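PDB 4ZOY: Sqt1 from Chaetomium thermophilum, which probably acts as a dedicated WD40-repeat chaperone in ribosome biogenesis, capturing a nascent ribosomal protein during its translation. Local coordinates for residues D201-A206 with F220-S225; V255-T260 with V276-L281; G402-W407 with I469-D474. All blocks are in the same frame, centred on the assembly; numbering follows the deposited sequence.

Interaction 1: residues D201-A206 with F220-S225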
loop_
_atom_site.group_PDB
_atom_site.type_symbol
_atom_site.label_atom_id
_atom_site.label_comp_id
_atom_site.label_asym_id
_atom_site.label_seq_id
_atom_site.Cartn_x
_atom_site.Cartn_y
_atom_site.Cartn_z
ATOM N N ASP A 201 -9.414 -7.372 -10.947
ATOM C CA ASP A 201 -10.549 -8.289 -10.829
ATOM C C ASP A 201 -10.449 -9.193 -9.597
ATOM O O ASP A 201 -11.339 -10.000 -9.336
ATOM C CB ASP A 201 -10.722 -9.136 -12.106
ATOM C CG ASP A 201 -9.557 -10.071 -12.391
ATOM O OD1 ASP A 201 -8.652 -10.248 -11.552
ATOM O OD2 ASP A 201 -9.551 -10.661 -13.503
ATOM N N GLY A 202 -9.376 -9.043 -8.827
ATOM C CA GLY A 202 -9.207 -9.809 -7.605
ATOM C C GLY A 202 -8.931 -11.290 -7.793
ATOM O O GLY A 202 -8.967 -12.047 -6.825
ATOM N N LEU A 203 -8.652 -11.729 -9.017
ATOM C CA LEU A 203 -8.422 -13.152 -9.258
ATOM C C LEU A 203 -6.960 -13.566 -9.144
ATOM O O LEU A 203 -6.649 -14.733 -8.911
ATOM C CB LEU A 203 -8.950 -13.559 -10.635
ATOM C CG LEU A 203 -10.456 -13.455 -10.800
ATOM C CD1 LEU A 203 -10.861 -13.857 -12.208
ATOM C CD2 LEU A 203 -11.151 -14.335 -9.760
ATOM N N LEU A 204 -6.058 -12.606 -9.322
ATOM C CA LEU A 204 -4.629 -12.857 -9.255
ATOM C C LEU A 204 -4.008 -12.050 -8.125
ATOM O O LEU A 204 -4.426 -10.920 -7.858
ATOM C CB LEU A 204 -3.950 -12.486 -10.585
ATOM C CG LEU A 204 -4.425 -13.305 -11.781
ATOM C CD1 LEU A 204 -3.740 -12.796 -13.050
ATOM C CD2 LEU A 204 -4.126 -14.774 -11.537
ATOM N N LEU A 205 -3.004 -12.627 -7.485
ATOM C CA LEU A 205 -2.274 -11.955 -6.418
ATOM C C LEU A 205 -0.791 -12.016 -6.741
ATOM O O LEU A 205 -0.206 -13.096 -6.789
ATOM C CB LEU A 205 -2.566 -12.616 -5.064
ATOM C CG LEU A 205 -1.770 -12.119 -3.866
ATOM C CD1 LEU A 205 -2.074 -10.647 -3.569
ATOM C CD2 LEU A 205 -2.073 -12.992 -2.663
ATOM N N ALA A 206 -0.188 -10.851 -6.980
ATOM C CA ALA A 206 1.231 -10.770 -7.303
ATOM C C ALA A 206 2.037 -10.391 -6.081
ATOM O O ALA A 206 1.749 -9.384 -5.443
ATOM C CB ALA A 206 1.457 -9.760 -8.415
ATOM N N PHE A 220 -8.197 -18.151 -6.765
ATOM C CA PHE A 220 -9.514 -18.785 -6.747
ATOM C C PHE A 220 -9.690 -19.869 -7.801
ATOM O O PHE A 220 -10.812 -20.310 -8.043
ATOM C CB PHE A 220 -10.592 -17.717 -6.886
ATOM C CG PHE A 220 -10.552 -16.688 -5.785
ATOM C CD1 PHE A 220 -11.002 -16.990 -4.510
ATOM C CD2 PHE A 220 -10.021 -15.435 -6.018
ATOM C CE1 PHE A 220 -10.939 -16.045 -3.489
ATOM C CE2 PHE A 220 -9.959 -14.483 -5.006
ATOM C CZ PHE A 220 -10.411 -14.785 -3.739
ATOM N N GLY A 221 -8.589 -20.295 -8.419
ATOM C CA GLY A 221 -8.602 -21.474 -9.276
ATOM C C GLY A 221 -9.079 -21.229 -10.697
ATOM O O GLY A 221 -9.202 -22.175 -11.491
ATOM N N VAL A 222 -9.366 -19.976 -11.037
ATOM C CA VAL A 222 -9.904 -19.670 -12.354
ATOM C C VAL A 222 -8.871 -19.931 -13.445
ATOM O O VAL A 222 -9.187 -20.533 -14.483
ATOM C CB VAL A 222 -10.394 -18.219 -12.431
ATOM C CG1 VAL A 222 -10.812 -17.863 -13.854
ATOM C CG2 VAL A 222 -11.560 -18.018 -11.465
ATOM N N ALA A 223 -7.637 -19.491 -13.234
ATOM C CA ALA A 223 -6.635 -19.713 -14.262
ATOM C C ALA A 223 -6.357 -21.198 -14.459
ATOM O O ALA A 223 -6.165 -21.638 -15.590
ATOM C CB ALA A 223 -5.353 -18.974 -13.927
ATOM N N ALA A 224 -6.360 -21.977 -13.379
ATOM C CA ALA A 224 -6.093 -23.408 -13.493
ATOM C C ALA A 224 -7.145 -24.088 -14.377
ATOM O O ALA A 224 -6.827 -24.979 -15.171
ATOM C CB ALA A 224 -6.053 -24.049 -12.121
ATOM N N SER A 225 -8.390 -23.646 -14.255
ATOM C CA SER A 225 -9.483 -24.223 -15.029
ATOM C C SER A 225 -9.401 -23.848 -16.503
ATOM O O SER A 225 -10.087 -24.447 -17.341
ATOM C CB SER A 225 -10.832 -23.781 -14.463
ATOM O OG SER A 225 -11.131 -22.432 -14.797
HETATM O O HOH W 1 -8.116 -17.031 -9.445
#
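L203 and F220 meet through carbon atoms, the methyl CD2 of L203 lying 4.1 Å from CD2 of the F220 ring, and the two side chains cross at about a right angle. The same L203 CD2 also lies 4.1 Å from CG2 of V222, so one branch of the leucine serves two apolar neighbours. In F220 the ring stem is anti to the carbonyl carbon (chi1 -59°), which swings the ring over to the loop at G202; there the ring also stacks with H153 of the preceding blade.

Polar contacts centre on that loop. The carbonyl O of G202 faces the F220 edge in the ring plane, 3.2 Å from CE2. This oxygen is buried and has no hydrogen-bond partner, so the slightly positive ring edge may offer weak electrostatic compensation. A water links the backbones, donating to L203 O (2.8 Å) and accepting from F220 N (2.9 Å).

Each segment is also held by bonds of its own and by residues just before it. D201 OD1 accepts from L203 N at 2.9 Å, met from above the carboxylate plane, and binds S199 OG as well; G202, with its positive phi, fits the tight bend between D201 and L203. In the other segment S225 OG donates to V222 O (2.7 Å), and the D218 carboxylate accepts from A223 N through OD1 and from A224 N through OD2.

The D201-L203 geometry is an Asx turn. It shapes the hairpin turn between strands 193-198 and 204-209 of a WD40 propeller blade, against which the connection leaving strand 214-218 is laid.

Interaction 2: residues V255-T260 with V276-L281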
loop_
_atom_site.group_PDB
_atom_site.type_symbol
_atom_site.label_atom_id
_atom_site.label_comp_id
_atom_site.label_asym_id
_atom_site.label_seq_id
_atom_site.Cartn_x
_atom_site.Cartn_y
_atom_site.Cartn_z
ATOM N N VAL A 255 5.462 -3.759 -5.819
ATOM C CA VAL A 255 4.714 -4.434 -6.871
ATOM C C VAL A 255 3.395 -3.699 -7.081
ATOM O O VAL A 255 2.806 -3.175 -6.136
ATOM C CB VAL A 255 4.493 -5.937 -6.527
ATOM C CG1 VAL A 255 3.648 -6.098 -5.270
ATOM C CG2 VAL A 255 3.850 -6.687 -7.694
ATOM N N ALA A 256 2.956 -3.647 -8.335
ATOM C CA ALA A 256 1.703 -3.014 -8.708
ATOM C C ALA A 256 1.174 -3.687 -9.969
ATOM O O ALA A 256 1.943 -4.140 -10.826
ATOM C CB ALA A 256 1.883 -1.513 -8.923
ATOM N N VAL A 257 -0.149 -3.772 -10.073
ATOM C CA VAL A 257 -0.790 -4.349 -11.249
ATOM C C VAL A 257 -1.559 -3.256 -12.000
ATOM O O VAL A 257 -2.162 -2.390 -11.386
ATOM C CB VAL A 257 -1.724 -5.514 -10.849
ATOM C CG1 VAL A 257 -2.413 -6.088 -12.086
ATOM C CG2 VAL A 257 -0.938 -6.607 -10.141
ATOM N N SER A 258 -1.516 -3.284 -13.334
ATOM C CA SER A 258 -2.140 -2.236 -14.147
ATOM C C SER A 258 -3.665 -2.313 -14.095
ATOM O O SER A 258 -4.215 -3.359 -13.749
ATOM C CB SER A 258 -1.648 -2.330 -15.595
ATOM O OG SER A 258 -2.165 -3.496 -16.222
ATOM N N PRO A 259 -4.350 -1.207 -14.426
ATOM C CA PRO A 259 -5.815 -1.175 -14.272
ATOM C C PRO A 259 -6.572 -2.198 -15.119
ATOM O O PRO A 259 -7.694 -2.539 -14.750
ATOM C CB PRO A 259 -6.191 0.244 -14.711
ATOM C CG PRO A 259 -4.968 1.034 -14.573
ATOM C CD PRO A 259 -3.791 0.126 -14.711
ATOM N N THR A 260 -6.001 -2.650 -16.230
ATOM C CA THR A 260 -6.660 -3.687 -17.025
ATOM C C THR A 260 -6.265 -5.090 -16.595
ATOM O O THR A 260 -6.784 -6.073 -17.117
ATOM C CB THR A 260 -6.326 -3.561 -18.512
ATOM O OG1 THR A 260 -4.914 -3.720 -18.686
ATOM C CG2 THR A 260 -6.768 -2.211 -19.054
ATOM N N VAL A 276 6.029 -7.181 -16.456
ATOM C CA VAL A 276 5.779 -8.574 -16.831
ATOM C C VAL A 276 4.326 -8.751 -17.243
ATOM O O VAL A 276 3.421 -8.216 -16.605
ATOM C CB VAL A 276 6.108 -9.536 -15.671
ATOM C CG1 VAL A 276 5.806 -10.978 -16.053
ATOM C CG2 VAL A 276 7.569 -9.404 -15.267
ATOM N N GLY A 277 4.094 -9.491 -18.324
ATOM C CA GLY A 277 2.733 -9.727 -18.773
ATOM C C GLY A 277 1.962 -10.722 -17.912
ATOM O O GLY A 277 2.530 -11.678 -17.373
ATOM N N LEU A 278 0.662 -10.476 -17.797
ATOM C CA LEU A 278 -0.255 -11.365 -17.083
ATOM C C LEU A 278 -1.306 -11.896 -18.038
ATOM O O LEU A 278 -1.646 -11.226 -19.009
ATOM C CB LEU A 278 -0.955 -10.626 -15.948
ATOM C CG LEU A 278 -0.078 -10.053 -14.841
ATOM C CD1 LEU A 278 -0.993 -9.290 -13.884
ATOM C CD2 LEU A 278 0.708 -11.148 -14.135
ATOM N N PRO A 279 -1.850 -13.085 -17.750
ATOM C CA PRO A 279 -3.002 -13.533 -18.539
ATOM C C PRO A 279 -4.261 -12.771 -18.140
ATOM O O PRO A 279 -4.407 -12.398 -16.980
ATOM C CB PRO A 279 -3.113 -15.012 -18.170
ATOM C CG PRO A 279 -2.668 -15.041 -16.733
ATOM C CD PRO A 279 -1.521 -14.033 -16.671
ATOM N N ARG A 280 -5.161 -12.542 -19.090
ATOM C CA ARG A 280 -6.422 -11.880 -18.773
ATOM C C ARG A 280 -7.466 -12.943 -18.416
ATOM O O ARG A 280 -7.626 -13.922 -19.138
ATOM C CB ARG A 280 -6.885 -11.015 -19.944
ATOM C CG ARG A 280 -7.420 -9.650 -19.523
ATOM C CD ARG A 280 -6.291 -8.695 -19.143
ATOM N NE ARG A 280 -5.166 -8.746 -20.077
ATOM C CZ ARG A 280 -5.156 -8.171 -21.277
ATOM N NH1 ARG A 280 -6.210 -7.484 -21.696
ATOM N NH2 ARG A 280 -4.082 -8.274 -22.054
ATOM N N LEU A 281 -8.145 -12.758 -17.288
ATOM C CA LEU A 281 -9.045 -13.773 -16.757
ATOM C C LEU A 281 -10.426 -13.194 -16.461
ATOM O O LEU A 281 -11.066 -12.601 -17.325
ATOM C CB LEU A 281 -8.466 -14.386 -15.482
ATOM C CG LEU A 281 -7.080 -15.029 -15.546
ATOM C CD1 LEU A 281 -6.544 -15.218 -14.144
ATOM C CD2 LEU A 281 -7.125 -16.349 -16.260
#
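V257, at the end of its strand, and L278, just past the end of strand 273-277, stand 9.1 Å apart between CA atoms; the two strands run in the same direction but are separated by strand 263-268, so the two backbones do not pair, and every contact between them involves a side chain. Further along, the CA atoms of T260 and R280 are 8.4 Å apart.

The apolar bridge is a single pair of methyls: CG1 of V257 meets CD1 of L278 at 3.9 Å, the two side chains crossing at about a right angle. With CG1 anti to the backbone nitrogen (chi1 179°), V257 presents this branch to the leucine, while the CB of L278 already points at the other segment and its longer chain completes the span. Beta-branched valine suits a strand, and leucine supplies the extra length needed at the loop that follows one. L278 also packs on V264 of the intervening strand and on V237 of the preceding blade.

The second contact lies where the segments are exposed to solvent. The bend of R280 at chi2 (76°) brings CD to 3.4 Å from the carbonyl O of T260. Being next to NE, this methylene is probably somewhat polarised, which suits it to lie beside an oxygen. R280 also touches A262. Nearby, S258 OG accepts from V263 N, steadying the turn into strand 263-268.

The contact lies at one end of a four-stranded antiparallel propeller blade, where the first strand, 252-257, and the third, 273-277, run out into loops on either side of the second, 263-268.

Interaction 3: residues G402-W407 with I469-D474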
loop_
_atom_site.group_PDB
_atom_site.type_symbol
_atom_site.label_atom_id
_atom_site.label_comp_id
_atom_site.label_asym_id
_atom_site.label_seq_id
_atom_site.Cartn_x
_atom_site.Cartn_y
_atom_site.Cartn_z
ATOM N N GLY A 402 9.847 14.041 5.843
ATOM C CA GLY A 402 8.779 14.493 6.714
ATOM C C GLY A 402 7.684 15.271 6.010
ATOM O O GLY A 402 6.833 15.869 6.669
ATOM N N VAL A 403 7.685 15.239 4.680
ATOM C CA VAL A 403 6.742 16.036 3.899
ATOM C C VAL A 403 5.835 15.147 3.049
ATOM O O VAL A 403 6.244 14.072 2.597
ATOM C CB VAL A 403 7.487 17.042 2.998
ATOM C CG1 VAL A 403 6.519 17.990 2.321
ATOM C CG2 VAL A 403 8.498 17.842 3.837
ATOM N N VAL A 404 4.588 15.580 2.889
ATOM C CA VAL A 404 3.657 14.976 1.939
ATOM C C VAL A 404 3.502 15.948 0.784
ATOM O O VAL A 404 3.371 17.155 0.990
ATOM C CB VAL A 404 2.286 14.687 2.577
ATOM C CG1 VAL A 404 1.351 14.018 1.563
ATOM C CG2 VAL A 404 2.452 13.825 3.808
ATOM N N ARG A 405 3.545 15.438 -0.441
ATOM C CA ARG A 405 3.432 16.304 -1.605
ATOM C C ARG A 405 2.406 15.784 -2.588
ATOM O O ARG A 405 2.079 14.602 -2.590
ATOM C CB ARG A 405 4.792 16.462 -2.294
ATOM C CG ARG A 405 5.798 17.246 -1.461
ATOM C CD ARG A 405 7.048 17.665 -2.216
ATOM N NE ARG A 405 7.812 18.583 -1.370
ATOM C CZ ARG A 405 8.757 18.197 -0.522
ATOM N NH1 ARG A 405 9.104 16.922 -0.429
ATOM N NH2 ARG A 405 9.371 19.099 0.242
ATOM N N ARG A 406 1.884 16.679 -3.421
ATOM C CA ARG A 406 1.018 16.220 -4.489
ATOM C C ARG A 406 1.503 16.816 -5.791
ATOM O O ARG A 406 1.909 17.987 -5.850
ATOM C CB ARG A 406 -0.426 16.571 -4.238
ATOM C CG ARG A 406 -1.295 15.945 -5.325
ATOM C CD ARG A 406 -2.704 16.014 -4.967
ATOM N NE ARG A 406 -3.042 15.189 -3.823
ATOM C CZ ARG A 406 -4.151 15.358 -3.116
ATOM N NH1 ARG A 406 -4.979 16.361 -3.419
ATOM N NH2 ARG A 406 -4.441 14.556 -2.120
ATOM N N TRP A 407 1.465 15.983 -6.823
ATOM C CA TRP A 407 2.092 16.268 -8.097
ATOM C C TRP A 407 1.087 16.167 -9.221
ATOM O O TRP A 407 0.229 15.276 -9.222
ATOM C CB TRP A 407 3.234 15.292 -8.371
ATOM C CG TRP A 407 4.190 15.145 -7.241
ATOM C CD1 TRP A 407 4.121 14.248 -6.220
ATOM C CD2 TRP A 407 5.372 15.914 -7.030
ATOM N NE1 TRP A 407 5.193 14.411 -5.380
ATOM C CE2 TRP A 407 5.972 15.436 -5.849
ATOM C CE3 TRP A 407 5.973 16.976 -7.714
ATOM C CZ2 TRP A 407 7.149 15.970 -5.344
ATOM C CZ3 TRP A 407 7.143 17.505 -7.215
ATOM C CH2 TRP A 407 7.719 17.003 -6.042
ATOM N N ILE A 469 -6.055 14.099 3.944
ATOM C CA ILE A 469 -4.931 13.167 4.021
ATOM C C ILE A 469 -4.616 12.905 5.478
ATOM O O ILE A 469 -4.479 13.843 6.262
ATOM C CB ILE A 469 -3.687 13.724 3.299
ATOM C CG1 ILE A 469 -4.019 14.041 1.835
ATOM C CG2 ILE A 469 -2.500 12.771 3.413
ATOM C CD1 ILE A 469 -2.905 14.744 1.092
ATOM N N VAL A 470 -4.551 11.635 5.858
ATOM C CA VAL A 470 -4.130 11.270 7.206
ATOM C C VAL A 470 -2.826 10.517 7.109
ATOM O O VAL A 470 -2.695 9.583 6.321
ATOM C CB VAL A 470 -5.184 10.423 7.938
ATOM C CG1 VAL A 470 -4.771 10.218 9.401
ATOM C CG2 VAL A 470 -6.557 11.098 7.858
ATOM N N THR A 471 -1.852 10.945 7.906
ATOM C CA THR A 471 -0.485 10.431 7.837
ATOM C C THR A 471 -0.087 9.664 9.083
ATOM O O THR A 471 -0.654 9.863 10.162
ATOM C CB THR A 471 0.524 11.553 7.659
ATOM O OG1 THR A 471 0.417 12.451 8.778
ATOM C CG2 THR A 471 0.276 12.311 6.363
ATOM N N VAL A 472 0.907 8.798 8.934
ATOM C CA VAL A 472 1.519 8.141 10.086
ATOM C C VAL A 472 3.025 8.362 10.006
ATOM O O VAL A 472 3.648 8.244 8.940
ATOM C CB VAL A 472 1.170 6.629 10.163
ATOM C CG1 VAL A 472 -0.308 6.439 10.458
ATOM C CG2 VAL A 472 1.575 5.878 8.882
ATOM N N GLY A 473 3.616 8.746 11.137
ATOM C CA GLY A 473 5.025 9.099 11.147
ATOM C C GLY A 473 5.926 8.271 12.053
ATOM O O GLY A 473 5.493 7.687 13.053
ATOM N N ASP A 474 7.210 8.261 11.716
ATOM C CA ASP A 474 8.190 7.583 12.554
ATOM C C ASP A 474 8.429 8.384 13.827
ATOM O O ASP A 474 9.023 7.861 14.776
ATOM C CB ASP A 474 9.505 7.384 11.806
ATOM C CG ASP A 474 10.346 6.275 12.401
ATOM O OD1 ASP A 474 9.788 5.209 12.719
ATOM O OD2 ASP A 474 11.573 6.471 12.537
#
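V404 and T471 turn their CB atoms toward each other and meet methyl to methyl, CG2 of the valine lying 3.7 Å from CG2 of the threonine, with the side chains set obliquely. The threonine is rotated to place OG1 between its backbone nitrogen and carbonyl carbon (chi1 60°), and this leaves the methyl to face V404. OG1 is hydrogen-bonded to L479 N of the neighbouring strand and to H448 NE2 of the loop that joins the two blades. Threonine thus suits a buried place where one branch must be apolar and the other polar.

I469 extends from the same strand face. Its chain is stretched at chi2 (173°), carrying CD1 to 4.3 Å from CG1 of V404 and on to 3.6 Å from NH2 of R406. The arginine and isoleucine run obliquely past each other. R406 is buried, yet its polar end is well supplied: NH2 donates to G466 O, and NE binds T396 OG1. Its long stem carries the guanidinium to the interface, where NH2 can lie against the isoleucine methyl while keeping its bond to G466.

The strand axes of 404-407 and 469-473 come no closer than 10.3 Å, at 137° between their directions, as two sheets packed face against face. They belong to adjacent propeller blades: 404-408 pairs with 394-399 and 441-445, whose W445 touches both V404 and I469, while 468-473 lies between 457-461 and 478-482, with F460 against I469 and T471. On the other face of strand 468-473, V470 and V472 pack on strand 18-23 of the next blade.

How the interactions relate
The three contacts follow one another along the chain and sample different blades of an eight-bladed propeller built from four-stranded antiparallel sheets. Interactions 1 and 2 belong to consecutive blades, 193-239 and 252-324; their centres are about 11 Å apart, and they touch where L204 CD2 meets L281 CD1 at 3.6 Å. Interaction 3 lies across the chain's centre, its centre about 34 Å from that of interaction 1 and about 28 Å from that of interaction 2. While 1 and 2 work within a blade, 3 joins two, one of them the blade in which N-terminal strand 9-11 pairs with C-terminal strand 478-482, closing the ring.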